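Nigritoxine (Vibrio nigripulchritudo, PDB 5M41) is a bacterial toxin that acts on crustaceans and insects and has a fold new at the time of its structure. Local coordinates at residues I452-G457 against I499-G504; I505-T510 against A546-D551; F523-Q528 against N561-L566; E529-L532 against T538-R541. All coordinates share one frame; numbering follows the deposited sequence.

In the fold
All four contacts lie in the second half of the chain. They share the antiparallel sheet of strands 496-500, 505-515, 523-532 and 538-542, which follow one another in chain order. Contact 1 closes first and ties helix 444-457 to the turn after the first strand. Contact 2 joins the second strand to helix 546-555, about 12 Å from contact 1 between centres. Contact 4 pairs the last two strands and is nested within the loops closed by contacts 2 and 3. Contact 3, about 27 Å from contact 1 between centres, reaches from strand 523-532 to the turn just after strand 560-562, an outermost strand of another sheet. Together they link the shared sheet to flanking helices and to that second sheet.

Contact 1. Residues I452-G457 against I499-G504; sequences IVRREG and INEAEG
Arg454 and Glu501 form a two-pronged salt bridge. The guanidinium comes side-on, with one nitrogen for each carboxylate oxygen. NE of Arg454 donates to OE2 of Glu501 at 3.1 Å, and NH2 of Arg454 donates to OE1 of Glu501 at 2.9 Å. Both bonds are nearly straight, and each oxygen uses its syn lone pair. The two flat groups are almost coplanar, with 9° between their planes. Two parallel bonds of this kind fix the rotation of both groups. The Arg454 chain is extended as far as CD and then bends (chi3 84°), which brings the NE and NH2 edge to the carboxylate. Glu501 reaches across with an extended chain, and the two side chains cross at about a right angle.

The bridge joins helix 444-457 to the turn that leads from strand 496-500 into strand 505-515. That turn holds an Asx motif. Asn500 OD1 accepts from the backbone N of Glu503 at 3.2 Å, with the donor above the carbonyl plane. A weak bond from Ala502 N reaches the same oxygen. The backbones stay well apart, with 9.0 Å from CA of Arg454 to CA of Glu501, so the contact depends on long side chains. Asp551 gives Arg454 NH2 a second, weak and long ion pair. Leu294 and Lys340 from two neighbouring strands touch both Arg454 and Glu501.

Contact 2. Residues I505-T510 against A546-D551; sequences IEKNIT and AGEEFD
Strand 505-510 and helix 546-551 keep their backbones far apart, and their nearest CA atoms, those of Lys507 and Glu548, are 11.0 Å from each other. Two long side chains cross this distance from opposite directions. Lys507 NZ donates to Glu548 OE2 at 2.7 Å, forming a salt bridge. The ammonium lies on the syn side of that oxygen, toward the other one. Glu548 OE1 is therefore also near, 3.3 Å from Lys507 NZ. CE of Lys507 lies 3.1 Å from OE2 of Glu548, so this oxygen meets NZ from the side of the CE-NZ bond. Both chains are extended beyond CG. In Glu548, CG stands anti to the backbone N (chi1 -156°), and the carboxylate points from the helix to the strand.

Glu548 is buried, and its charge is probably offset by this lysine. A weak hydrogen bond from Asn500 ND2 also reaches OE2. Lys507 NZ has a weak, long ion pair with Glu529 as well, so it sits between two acids. The strand lies between strands 496-500 and 523-532 of the antiparallel sheet, while helix 546-555 packs against helix 625-632 through Ala546, Glu549 and Phe550.

Contact 3. Residues F523-Q528 against N561-L566; sequences FENRLQ and NNIGDL
A single side chain, Asn525, carries the polar link between these segments, and it uses a backbone oxygen just past the end of a strand. Its ND2 donates to Ile563 O at 2.8 Å. The donor lies in the carbonyl plane, on a lone pair of that oxygen. The fit is less exact on the asparagine side. The acceptor is tilted 24° from the amide plane, and the N-H...O angle is 142°. The Asn525 amide also packs on the isoleucine. ND2 of Asn525 comes 3.3 Å from CB of Ile563. The two side chains cross at about a right angle. The Ile563 rotation (chi1 57°) puts CG2 anti to the carbonyl carbon, and this branch lies near the amide, 4.0 Å from CG of Asn525.

The acceptor belongs to a turn that follows strand 560-562. Asn562 shapes it through an Asx turn, its OD1 accepting from Gly564 N at 2.8 Å. Asn562 ND2 donates to Asp565 O at 2.9 Å, so one amide binds the turn at two points. Strand 523-532 pairs with strand 505-515 in the four-stranded sheet, while strand 560-562 is an outermost strand of another sheet. Lys513 of strand 505-515 joins the site: its NZ is hydrogen-bonded to Asn525 OD1, Ile563 O and Gly564 O. The contact is a small polar junction between two sheets. The lysine charge probably polarises the Asn525 amide through OD1, making ND2 a better donor, while Ile563 O is shared between two donors.

Contact 4. Residues E529-L532 against T538-R541; sequences ESFL and TKWR
Arg541 lies flat on the ring of Phe531, with the guanidinium and ring planes 8° apart. This is a stacked cation-pi pair, with Arg541 CZ 3.8 Å from the Phe531 ring centroid. The opposite face of that ring takes a CH-pi contact from CB of Lys539, so the ring is sandwiched between two residues of the partner strand. The phenyl is placed there by chi1 67°, with CG between the backbone N and the carbonyl carbon. Glu529 meets the guanidinium at its edge. Arg541 NE donates to Glu529 OE2 at 2.6 Å, approaching from above the carboxylate plane; a second, weak bond runs from Arg541 NH2 to the same oxygen. The carboxylate and guanidinium planes are 62° apart.

On the other face of the hairpin, Ser530 CB sits over the six-membered ring of Trp540, 3.4 Å from its centroid. Trp540 also makes a cation-pi contact with Arg512. The strands are antiparallel. Glu529-Arg541 and Phe531-Lys539 are the hydrogen-bonded pairs, and Ser530-Trp540 and Leu532-Thr538 the non-hydrogen-bonded ones. The short Lys539 N to Phe531 O bond measures 2.7 Å. The ring holds the Arg541 guanidinium flat and the carboxylate grips its edge, which fixes its orientation.

Contact 1. Residues I452-G457 against I499-G504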
loop_
_atom_site.group_PDB
_atom_site.type_symbol
_atom_site.label_atom_id
_atom_site.label_comp_id
_atom_site.label_asym_id
_atom_site.label_seq_id
_atom_site.Cartn_x
_atom_site.Cartn_y
_atom_site.Cartn_z
ATOM N N ILE A 452 -1.536 -1.517 -18.223
ATOM C CA ILE A 452 -1.335 -2.345 -19.422
ATOM C C ILE A 452 -2.321 -3.513 -19.433
ATOM O O ILE A 452 -3.099 -3.674 -20.381
ATOM C CB ILE A 452 0.118 -2.893 -19.541
ATOM C CG1 ILE A 452 1.153 -1.760 -19.650
ATOM C CG2 ILE A 452 0.244 -3.852 -20.723
ATOM C CD1 ILE A 452 0.772 -0.626 -20.582
ATOM N N VAL A 453 -2.286 -4.318 -18.375
ATOM C CA VAL A 453 -3.187 -5.464 -18.262
ATOM C C VAL A 453 -4.642 -5.069 -18.494
ATOM O O VAL A 453 -5.329 -5.704 -19.292
ATOM C CB VAL A 453 -3.010 -6.208 -16.929
ATOM C CG1 VAL A 453 -3.980 -7.382 -16.849
ATOM C CG2 VAL A 453 -1.574 -6.685 -16.805
ATOM N N ARG A 454 -5.100 -4.007 -17.838
ATOM C CA ARG A 454 -6.481 -3.549 -18.011
ATOM C C ARG A 454 -6.806 -3.230 -19.472
ATOM O O ARG A 454 -7.877 -3.590 -19.959
ATOM C CB ARG A 454 -6.770 -2.304 -17.180
ATOM C CG ARG A 454 -6.953 -2.522 -15.696
ATOM C CD ARG A 454 -7.119 -1.165 -15.035
ATOM N NE ARG A 454 -8.504 -0.696 -15.107
ATOM C CZ ARG A 454 -8.928 0.498 -14.693
ATOM N NH1 ARG A 454 -8.081 1.388 -14.180
ATOM N NH2 ARG A 454 -10.214 0.809 -14.790
ATOM N N ARG A 455 -5.879 -2.545 -20.146
ATOM C CA ARG A 455 -6.081 -2.084 -21.513
ATOM C C ARG A 455 -6.030 -3.222 -22.538
ATOM O O ARG A 455 -6.617 -3.106 -23.613
ATOM C CB ARG A 455 -5.073 -0.996 -21.871
ATOM C CG ARG A 455 -5.505 -0.113 -23.034
ATOM C CD ARG A 455 -4.336 0.665 -23.623
ATOM N NE ARG A 455 -3.478 1.232 -22.579
ATOM C CZ ARG A 455 -2.200 0.910 -22.375
ATOM N NH1 ARG A 455 -1.586 0.025 -23.157
ATOM N NH2 ARG A 455 -1.532 1.492 -21.386
ATOM N N GLU A 456 -5.335 -4.309 -22.206
ATOM C CA GLU A 456 -5.349 -5.523 -23.027
ATOM C C GLU A 456 -6.700 -6.226 -22.925
ATOM O O GLU A 456 -7.178 -6.813 -23.896
ATOM C CB GLU A 456 -4.212 -6.484 -22.646
ATOM C CG GLU A 456 -2.797 -5.929 -22.824
ATOM C CD GLU A 456 -2.529 -5.284 -24.185
ATOM O OE1 GLU A 456 -2.947 -5.836 -25.228
ATOM O OE2 GLU A 456 -1.876 -4.220 -24.215
ATOM N N GLY A 457 -7.307 -6.153 -21.742
ATOM C CA GLY A 457 -8.672 -6.617 -21.528
ATOM C C GLY A 457 -9.677 -5.813 -22.329
ATOM O O GLY A 457 -10.740 -6.318 -22.673
ATOM N N ILE A 499 -17.081 -0.329 -21.767
ATOM C CA ILE A 499 -16.879 -1.638 -21.144
ATOM C C ILE A 499 -16.821 -1.496 -19.633
ATOM O O ILE A 499 -15.840 -0.998 -19.072
ATOM C CB ILE A 499 -15.620 -2.362 -21.668
ATOM C CG1 ILE A 499 -15.672 -2.466 -23.196
ATOM C CG2 ILE A 499 -15.513 -3.749 -21.035
ATOM C CD1 ILE A 499 -14.319 -2.637 -23.854
ATOM N N ASN A 500 -17.905 -1.912 -18.988
ATOM C CA ASN A 500 -18.034 -1.848 -17.544
ATOM C C ASN A 500 -17.315 -3.049 -16.980
ATOM O O ASN A 500 -17.812 -4.178 -17.070
ATOM C CB ASN A 500 -19.518 -1.868 -17.165
ATOM C CG ASN A 500 -19.761 -1.527 -15.711
ATOM O OD1 ASN A 500 -19.058 -2.006 -14.815
ATOM N ND2 ASN A 500 -20.785 -0.703 -15.466
ATOM N N GLU A 501 -16.132 -2.813 -16.426
ATOM C CA GLU A 501 -15.280 -3.899 -15.963
ATOM C C GLU A 501 -15.886 -4.668 -14.780
ATOM O O GLU A 501 -15.599 -5.857 -14.599
ATOM C CB GLU A 501 -13.881 -3.379 -15.617
ATOM C CG GLU A 501 -13.001 -3.048 -16.818
ATOM C CD GLU A 501 -11.891 -2.059 -16.462
ATOM O OE1 GLU A 501 -12.224 -0.926 -16.054
ATOM O OE2 GLU A 501 -10.692 -2.395 -16.582
ATOM N N ALA A 502 -16.728 -3.993 -13.993
ATOM C CA ALA A 502 -17.340 -4.588 -12.801
ATOM C C ALA A 502 -18.483 -5.524 -13.181
ATOM O O ALA A 502 -18.389 -6.735 -12.994
ATOM C CB ALA A 502 -17.824 -3.499 -11.852
ATOM N N GLU A 503 -19.550 -4.946 -13.731
ATOM C CA GLU A 503 -20.711 -5.688 -14.239
ATOM C C GLU A 503 -20.369 -6.666 -15.362
ATOM O O GLU A 503 -21.209 -7.488 -15.737
ATOM C CB GLU A 503 -21.787 -4.714 -14.750
ATOM C CG GLU A 503 -22.456 -3.855 -13.682
ATOM C CD GLU A 503 -23.200 -2.657 -14.260
ATOM O OE1 GLU A 503 -23.458 -2.632 -15.483
ATOM O OE2 GLU A 503 -23.528 -1.734 -13.487
ATOM N N GLY A 504 -19.152 -6.567 -15.903
ATOM C CA GLY A 504 -18.752 -7.332 -17.087
ATOM C C GLY A 504 -19.684 -7.083 -18.264
ATOM O O GLY A 504 -19.857 -7.956 -19.117
#

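Contact 2. Residues I505-T510 against A546-D551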
loop_
_atom_site.group_PDB
_atom_site.type_symbol
_atom_site.label_atom_id
_atom_site.label_comp_id
_atom_site.label_asym_id
_atom_site.label_seq_id
_atom_site.Cartn_x
_atom_site.Cartn_y
_atom_site.Cartn_z
ATOM N N ILE A 505 -20.281 -5.890 -18.303
ATOM C CA ILE A 505 -21.303 -5.526 -19.296
ATOM C C ILE A 505 -20.792 -4.437 -20.248
ATOM O O ILE A 505 -20.003 -3.578 -19.853
ATOM C CB ILE A 505 -22.634 -5.101 -18.597
ATOM C CG1 ILE A 505 -23.389 -6.338 -18.079
ATOM C CG2 ILE A 505 -23.533 -4.269 -19.516
ATOM C CD1 ILE A 505 -24.441 -6.049 -17.020
ATOM N N GLU A 506 -21.224 -4.511 -21.504
ATOM C CA GLU A 506 -20.980 -3.463 -22.488
ATOM C C GLU A 506 -22.199 -2.558 -22.583
ATOM O O GLU A 506 -23.328 -3.046 -22.622
ATOM C CB GLU A 506 -20.706 -4.053 -23.867
ATOM C CG GLU A 506 -19.420 -4.855 -23.966
ATOM C CD GLU A 506 -19.000 -5.096 -25.405
ATOM O OE1 GLU A 506 -19.839 -4.918 -26.304
ATOM O OE2 GLU A 506 -17.825 -5.454 -25.645
ATOM N N LYS A 507 -21.962 -1.246 -22.620
ATOM C CA LYS A 507 -23.027 -0.263 -22.819
ATOM C C LYS A 507 -22.654 0.677 -23.956
ATOM O O LYS A 507 -21.483 1.070 -24.100
ATOM C CB LYS A 507 -23.269 0.565 -21.549
ATOM C CG LYS A 507 -23.691 -0.216 -20.317
ATOM C CD LYS A 507 -24.208 0.739 -19.254
ATOM C CE LYS A 507 -24.324 0.065 -17.893
ATOM N NZ LYS A 507 -24.798 1.046 -16.871
ATOM N N ASN A 508 -23.656 1.048 -24.749
ATOM C CA ASN A 508 -23.491 2.029 -25.813
ATOM C C ASN A 508 -23.894 3.406 -25.328
ATOM O O ASN A 508 -25.061 3.634 -24.970
ATOM C CB ASN A 508 -24.319 1.652 -27.044
ATOM C CG ASN A 508 -23.847 0.371 -27.688
ATOM O OD1 ASN A 508 -22.660 0.190 -27.955
ATOM N ND2 ASN A 508 -24.776 -0.526 -27.945
ATOM N N ILE A 509 -22.920 4.321 -25.341
ATOM C CA ILE A 509 -23.071 5.651 -24.783
ATOM C C ILE A 509 -22.985 6.720 -25.855
ATOM O O ILE A 509 -22.107 6.686 -26.714
ATOM C CB ILE A 509 -21.969 5.915 -23.720
ATOM C CG1 ILE A 509 -21.880 4.730 -22.737
ATOM C CG2 ILE A 509 -22.206 7.236 -23.000
ATOM C CD1 ILE A 509 -23.151 4.452 -21.948
ATOM N N THR A 510 -23.898 7.677 -25.789
ATOM C CA THR A 510 -23.897 8.801 -26.708
ATOM C C THR A 510 -24.113 10.030 -25.880
ATOM O O THR A 510 -24.918 10.006 -24.935
ATOM C CB THR A 510 -25.050 8.677 -27.744
ATOM O OG1 THR A 510 -24.828 7.501 -28.518
ATOM C CG2 THR A 510 -25.122 9.897 -28.686
ATOM N N ALA A 546 -22.470 8.747 -10.518
ATOM C CA ALA A 546 -21.310 9.514 -10.994
ATOM C C ALA A 546 -20.078 8.639 -11.267
ATOM O O ALA A 546 -19.387 8.825 -12.272
ATOM C CB ALA A 546 -20.975 10.643 -10.011
ATOM N N GLY A 547 -19.834 7.672 -10.384
ATOM C CA GLY A 547 -18.700 6.782 -10.511
ATOM C C GLY A 547 -18.595 6.140 -11.873
ATOM O O GLY A 547 -17.513 6.066 -12.451
ATOM N N GLU A 548 -19.723 5.668 -12.403
ATOM C CA GLU A 548 -19.706 5.022 -13.706
ATOM C C GLU A 548 -19.408 6.010 -14.853
ATOM O O GLU A 548 -18.643 5.673 -15.766
ATOM C CB GLU A 548 -21.018 4.261 -13.944
ATOM C CG GLU A 548 -20.888 3.129 -14.944
ATOM C CD GLU A 548 -22.227 2.470 -15.281
ATOM O OE1 GLU A 548 -23.167 2.520 -14.459
ATOM O OE2 GLU A 548 -22.336 1.899 -16.381
ATOM N N GLU A 549 -20.018 7.206 -14.823
ATOM C CA GLU A 549 -19.689 8.262 -15.822
ATOM C C GLU A 549 -18.203 8.629 -15.746
ATOM O O GLU A 549 -17.543 8.841 -16.775
ATOM C CB GLU A 549 -20.514 9.547 -15.637
ATOM C CG GLU A 549 -20.278 10.540 -16.777
ATOM C CD GLU A 549 -21.221 11.738 -16.775
ATOM O OE1 GLU A 549 -22.435 11.543 -16.546
ATOM O OE2 GLU A 549 -20.742 12.886 -17.001
ATOM N N PHE A 550 -17.689 8.708 -14.522
ATOM C CA PHE A 550 -16.272 9.044 -14.313
ATOM C C PHE A 550 -15.389 7.986 -14.982
ATOM O O PHE A 550 -14.467 8.317 -15.713
ATOM C CB PHE A 550 -15.951 9.183 -12.810
ATOM C CG PHE A 550 -14.504 9.518 -12.514
ATOM C CD1 PHE A 550 -14.046 10.824 -12.594
ATOM C CD2 PHE A 550 -13.608 8.515 -12.142
ATOM C CE1 PHE A 550 -12.725 11.137 -12.295
ATOM C CE2 PHE A 550 -12.286 8.821 -11.845
ATOM C CZ PHE A 550 -11.846 10.137 -11.929
ATOM N N ASP A 551 -15.697 6.713 -14.746
ATOM C CA ASP A 551 -14.937 5.627 -15.348
ATOM C C ASP A 551 -15.093 5.651 -16.890
ATOM O O ASP A 551 -14.112 5.506 -17.635
ATOM C CB ASP A 551 -15.381 4.294 -14.732
ATOM C CG ASP A 551 -14.678 3.096 -15.337
ATOM O OD1 ASP A 551 -13.440 2.994 -15.250
ATOM O OD2 ASP A 551 -15.369 2.230 -15.899
#

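Contact 3. Residues F523-Q528 against N561-L566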
loop_
_atom_site.group_PDB
_atom_site.type_symbol
_atom_site.label_atom_id
_atom_site.label_comp_id
_atom_site.label_asym_id
_atom_site.label_seq_id
_atom_site.Cartn_x
_atom_site.Cartn_y
_atom_site.Cartn_z
ATOM N N PHE A 523 -32.704 22.747 -23.287
ATOM C CA PHE A 523 -32.137 21.427 -23.435
ATOM C C PHE A 523 -30.715 21.415 -22.862
ATOM O O PHE A 523 -30.065 22.451 -22.785
ATOM C CB PHE A 523 -32.133 21.054 -24.923
ATOM C CG PHE A 523 -33.513 20.817 -25.497
ATOM C CD1 PHE A 523 -33.971 19.523 -25.723
ATOM C CD2 PHE A 523 -34.358 21.886 -25.806
ATOM C CE1 PHE A 523 -35.238 19.294 -26.243
ATOM C CE2 PHE A 523 -35.626 21.662 -26.317
ATOM C CZ PHE A 523 -36.065 20.365 -26.539
ATOM N N GLU A 524 -30.247 20.242 -22.446
ATOM C CA GLU A 524 -28.915 20.094 -21.882
ATOM C C GLU A 524 -28.321 18.814 -22.442
ATOM O O GLU A 524 -29.052 17.965 -22.972
ATOM C CB GLU A 524 -28.995 20.003 -20.360
ATOM C CG GLU A 524 -29.508 18.650 -19.880
ATOM C CD GLU A 524 -29.934 18.635 -18.430
ATOM O OE1 GLU A 524 -29.732 19.645 -17.732
ATOM O OE2 GLU A 524 -30.478 17.599 -17.989
ATOM N N ASN A 525 -27.003 18.670 -22.313
ATOM C CA ASN A 525 -26.283 17.488 -22.799
ATOM C C ASN A 525 -26.167 16.434 -21.706
ATOM O O ASN A 525 -25.963 16.767 -20.539
ATOM C CB ASN A 525 -24.901 17.874 -23.337
ATOM C CG ASN A 525 -24.976 18.904 -24.458
ATOM O OD1 ASN A 525 -25.349 18.586 -25.584
ATOM N ND2 ASN A 525 -24.628 20.143 -24.150
ATOM N N ARG A 526 -26.322 15.168 -22.083
ATOM C CA ARG A 526 -26.205 14.076 -21.137
ATOM C C ARG A 526 -25.661 12.856 -21.808
ATOM O O ARG A 526 -26.116 12.509 -22.907
ATOM C CB ARG A 526 -27.552 13.750 -20.505
ATOM C CG ARG A 526 -27.795 14.454 -19.188
ATOM C CD ARG A 526 -28.937 13.783 -18.457
ATOM N NE ARG A 526 -28.918 14.100 -17.033
ATOM C CZ ARG A 526 -29.891 14.741 -16.392
ATOM N NH1 ARG A 526 -30.984 15.133 -17.042
ATOM N NH2 ARG A 526 -29.773 14.981 -15.091
ATOM N N LEU A 527 -24.693 12.206 -21.149
ATOM C CA LEU A 527 -24.206 10.909 -21.593
ATOM C C LEU A 527 -25.262 9.855 -21.236
ATOM O O LEU A 527 -25.660 9.718 -20.070
ATOM C CB LEU A 527 -22.871 10.563 -20.938
ATOM C CG LEU A 527 -21.648 11.334 -21.463
ATOM C CD1 LEU A 527 -20.464 11.243 -20.498
ATOM C CD2 LEU A 527 -21.265 10.895 -22.878
ATOM N N GLN A 528 -25.726 9.110 -22.235
ATOM C CA GLN A 528 -26.816 8.174 -21.987
ATOM C C GLN A 528 -26.529 6.861 -22.655
ATOM O O GLN A 528 -25.860 6.810 -23.686
ATOM C CB GLN A 528 -28.147 8.759 -22.461
ATOM C CG GLN A 528 -28.692 9.849 -21.554
ATOM C CD GLN A 528 -30.089 10.320 -21.947
ATOM O OE1 GLN A 528 -30.328 10.709 -23.087
ATOM N NE2 GLN A 528 -31.004 10.319 -20.988
ATOM N N ASN A 561 -17.004 15.587 -28.216
ATOM C CA ASN A 561 -18.407 15.710 -28.591
ATOM C C ASN A 561 -18.714 17.171 -28.759
ATOM O O ASN A 561 -18.037 18.019 -28.163
ATOM C CB ASN A 561 -19.322 15.156 -27.504
ATOM C CG ASN A 561 -19.172 13.674 -27.333
ATOM O OD1 ASN A 561 -18.512 13.202 -26.386
ATOM N ND2 ASN A 561 -19.737 12.923 -28.260
ATOM N N ASN A 562 -19.737 17.458 -29.563
ATOM C CA ASN A 562 -20.261 18.801 -29.689
ATOM C C ASN A 562 -21.359 18.936 -28.639
ATOM O O ASN A 562 -22.404 18.293 -28.731
ATOM C CB ASN A 562 -20.793 19.027 -31.109
ATOM C CG ASN A 562 -21.287 20.446 -31.347
ATOM O OD1 ASN A 562 -21.184 21.343 -30.492
ATOM N ND2 ASN A 562 -21.823 20.660 -32.532
ATOM N N ILE A 563 -21.086 19.729 -27.611
ATOM C CA ILE A 563 -22.076 19.997 -26.569
ATOM C C ILE A 563 -22.764 21.336 -26.860
ATOM O O ILE A 563 -23.577 21.819 -26.067
ATOM C CB ILE A 563 -21.447 19.981 -25.149
ATOM C CG1 ILE A 563 -20.285 21.002 -25.051
ATOM C CG2 ILE A 563 -21.027 18.557 -24.770
ATOM C CD1 ILE A 563 -19.826 21.338 -23.641
ATOM N N GLY A 564 -22.427 21.936 -27.998
ATOM C CA GLY A 564 -23.067 23.183 -28.425
ATOM C C GLY A 564 -24.153 22.937 -29.464
ATOM O O GLY A 564 -25.026 22.076 -29.279
ATOM N N ASP A 565 -24.086 23.676 -30.570
ATOM C CA ASP A 565 -25.122 23.622 -31.625
ATOM C C ASP A 565 -24.587 23.203 -32.982
ATOM O O ASP A 565 -23.381 23.001 -33.137
ATOM C CB ASP A 565 -25.778 24.982 -31.753
ATOM C CG ASP A 565 -26.578 25.335 -30.539
ATOM O OD1 ASP A 565 -27.133 24.401 -29.914
ATOM O OD2 ASP A 565 -26.643 26.536 -30.199
ATOM N N LEU A 566 -25.486 23.079 -33.965
ATOM C CA LEU A 566 -25.096 22.710 -35.327
ATOM C C LEU A 566 -25.955 23.381 -36.415
ATOM O O LEU A 566 -27.181 23.286 -36.404
ATOM C CB LEU A 566 -25.103 21.185 -35.498
ATOM C CG LEU A 566 -24.638 20.653 -36.862
ATOM C CD1 LEU A 566 -23.132 20.792 -37.028
ATOM C CD2 LEU A 566 -25.064 19.199 -37.019
#

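Contact 4. Residues E529-L532 against T538-R541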
loop_
_atom_site.group_PDB
_atom_site.type_symbol
_atom_site.label_atom_id
_atom_site.label_comp_id
_atom_site.label_asym_id
_atom_site.label_seq_id
_atom_site.Cartn_x
_atom_site.Cartn_y
_atom_site.Cartn_z
ATOM N N GLU A 529 -27.004 5.791 -22.040
ATOM C CA GLU A 529 -26.918 4.490 -22.667
ATOM C C GLU A 529 -28.263 4.156 -23.356
ATOM O O GLU A 529 -29.335 4.438 -22.812
ATOM C CB GLU A 529 -26.531 3.414 -21.650
ATOM C CG GLU A 529 -27.666 2.992 -20.735
ATOM C CD GLU A 529 -27.564 1.554 -20.243
ATOM O OE1 GLU A 529 -27.221 0.637 -21.027
ATOM O OE2 GLU A 529 -27.853 1.346 -19.048
ATOM N N SER A 530 -28.187 3.548 -24.538
ATOM C CA SER A 530 -29.378 3.095 -25.265
ATOM C C SER A 530 -29.658 1.626 -24.966
ATOM O O SER A 530 -28.733 0.850 -24.716
ATOM C CB SER A 530 -29.209 3.298 -26.771
ATOM O OG SER A 530 -28.107 2.538 -27.243
ATOM N N PHE A 531 -30.935 1.256 -24.974
ATOM C CA PHE A 531 -31.354 -0.144 -24.750
ATOM C C PHE A 531 -32.737 -0.393 -25.388
ATOM O O PHE A 531 -33.473 0.558 -25.693
ATOM C CB PHE A 531 -31.364 -0.476 -23.245
ATOM C CG PHE A 531 -32.412 0.278 -22.467
ATOM C CD1 PHE A 531 -33.619 -0.349 -22.108
ATOM C CD2 PHE A 531 -32.213 1.620 -22.116
ATOM C CE1 PHE A 531 -34.596 0.344 -21.409
ATOM C CE2 PHE A 531 -33.186 2.321 -21.412
ATOM C CZ PHE A 531 -34.379 1.682 -21.056
ATOM N N LEU A 532 -33.065 -1.663 -25.625
ATOM C CA LEU A 532 -34.342 -2.054 -26.241
ATOM C C LEU A 532 -35.362 -2.386 -25.157
ATOM O O LEU A 532 -35.041 -3.080 -24.213
ATOM C CB LEU A 532 -34.162 -3.273 -27.163
ATOM C CG LEU A 532 -33.308 -3.178 -28.437
ATOM C CD1 LEU A 532 -33.353 -4.498 -29.199
ATOM C CD2 LEU A 532 -33.713 -2.021 -29.352
ATOM N N THR A 538 -36.055 1.668 -29.156
ATOM C CA THR A 538 -34.833 2.134 -28.510
ATOM C C THR A 538 -35.195 3.153 -27.450
ATOM O O THR A 538 -35.872 4.128 -27.730
ATOM C CB THR A 538 -33.826 2.724 -29.509
ATOM O OG1 THR A 538 -33.451 1.712 -30.442
ATOM C CG2 THR A 538 -32.547 3.216 -28.778
ATOM N N LYS A 539 -34.775 2.879 -26.224
ATOM C CA LYS A 539 -34.938 3.785 -25.094
ATOM C C LYS A 539 -33.545 4.228 -24.598
ATOM O O LYS A 539 -32.526 3.667 -25.007
ATOM C CB LYS A 539 -35.679 3.074 -23.956
ATOM C CG LYS A 539 -37.090 2.572 -24.288
ATOM C CD LYS A 539 -38.091 3.711 -24.236
ATOM C CE LYS A 539 -39.520 3.189 -24.182
ATOM N NZ LYS A 539 -40.490 4.256 -24.566
ATOM N N TRP A 540 -33.517 5.209 -23.700
ATOM C CA TRP A 540 -32.264 5.796 -23.217
ATOM C C TRP A 540 -32.307 6.014 -21.750
ATOM O O TRP A 540 -33.362 6.341 -21.210
ATOM C CB TRP A 540 -32.043 7.133 -23.895
ATOM C CG TRP A 540 -31.808 6.997 -25.370
ATOM C CD1 TRP A 540 -32.764 6.978 -26.383
ATOM C CD2 TRP A 540 -30.518 6.833 -26.052
ATOM N NE1 TRP A 540 -32.170 6.825 -27.608
ATOM C CE2 TRP A 540 -30.823 6.740 -27.485
ATOM C CE3 TRP A 540 -29.189 6.756 -25.635
ATOM C CZ2 TRP A 540 -29.823 6.581 -28.446
ATOM C CZ3 TRP A 540 -28.191 6.597 -26.610
ATOM C CH2 TRP A 540 -28.501 6.520 -27.980
ATOM N N ARG A 541 -31.168 5.840 -21.078
ATOM C CA ARG A 541 -31.080 6.186 -19.657
ATOM C C ARG A 541 -29.700 6.733 -19.234
ATOM O O ARG A 541 -28.659 6.385 -19.817
ATOM C CB ARG A 541 -31.497 5.003 -18.774
ATOM C CG ARG A 541 -30.553 3.809 -18.828
ATOM C CD ARG A 541 -31.179 2.525 -18.293
ATOM N NE ARG A 541 -30.447 1.370 -18.810
ATOM C CZ ARG A 541 -30.946 0.147 -18.976
ATOM N NH1 ARG A 541 -32.211 -0.131 -18.659
ATOM N NH2 ARG A 541 -30.165 -0.798 -19.479
#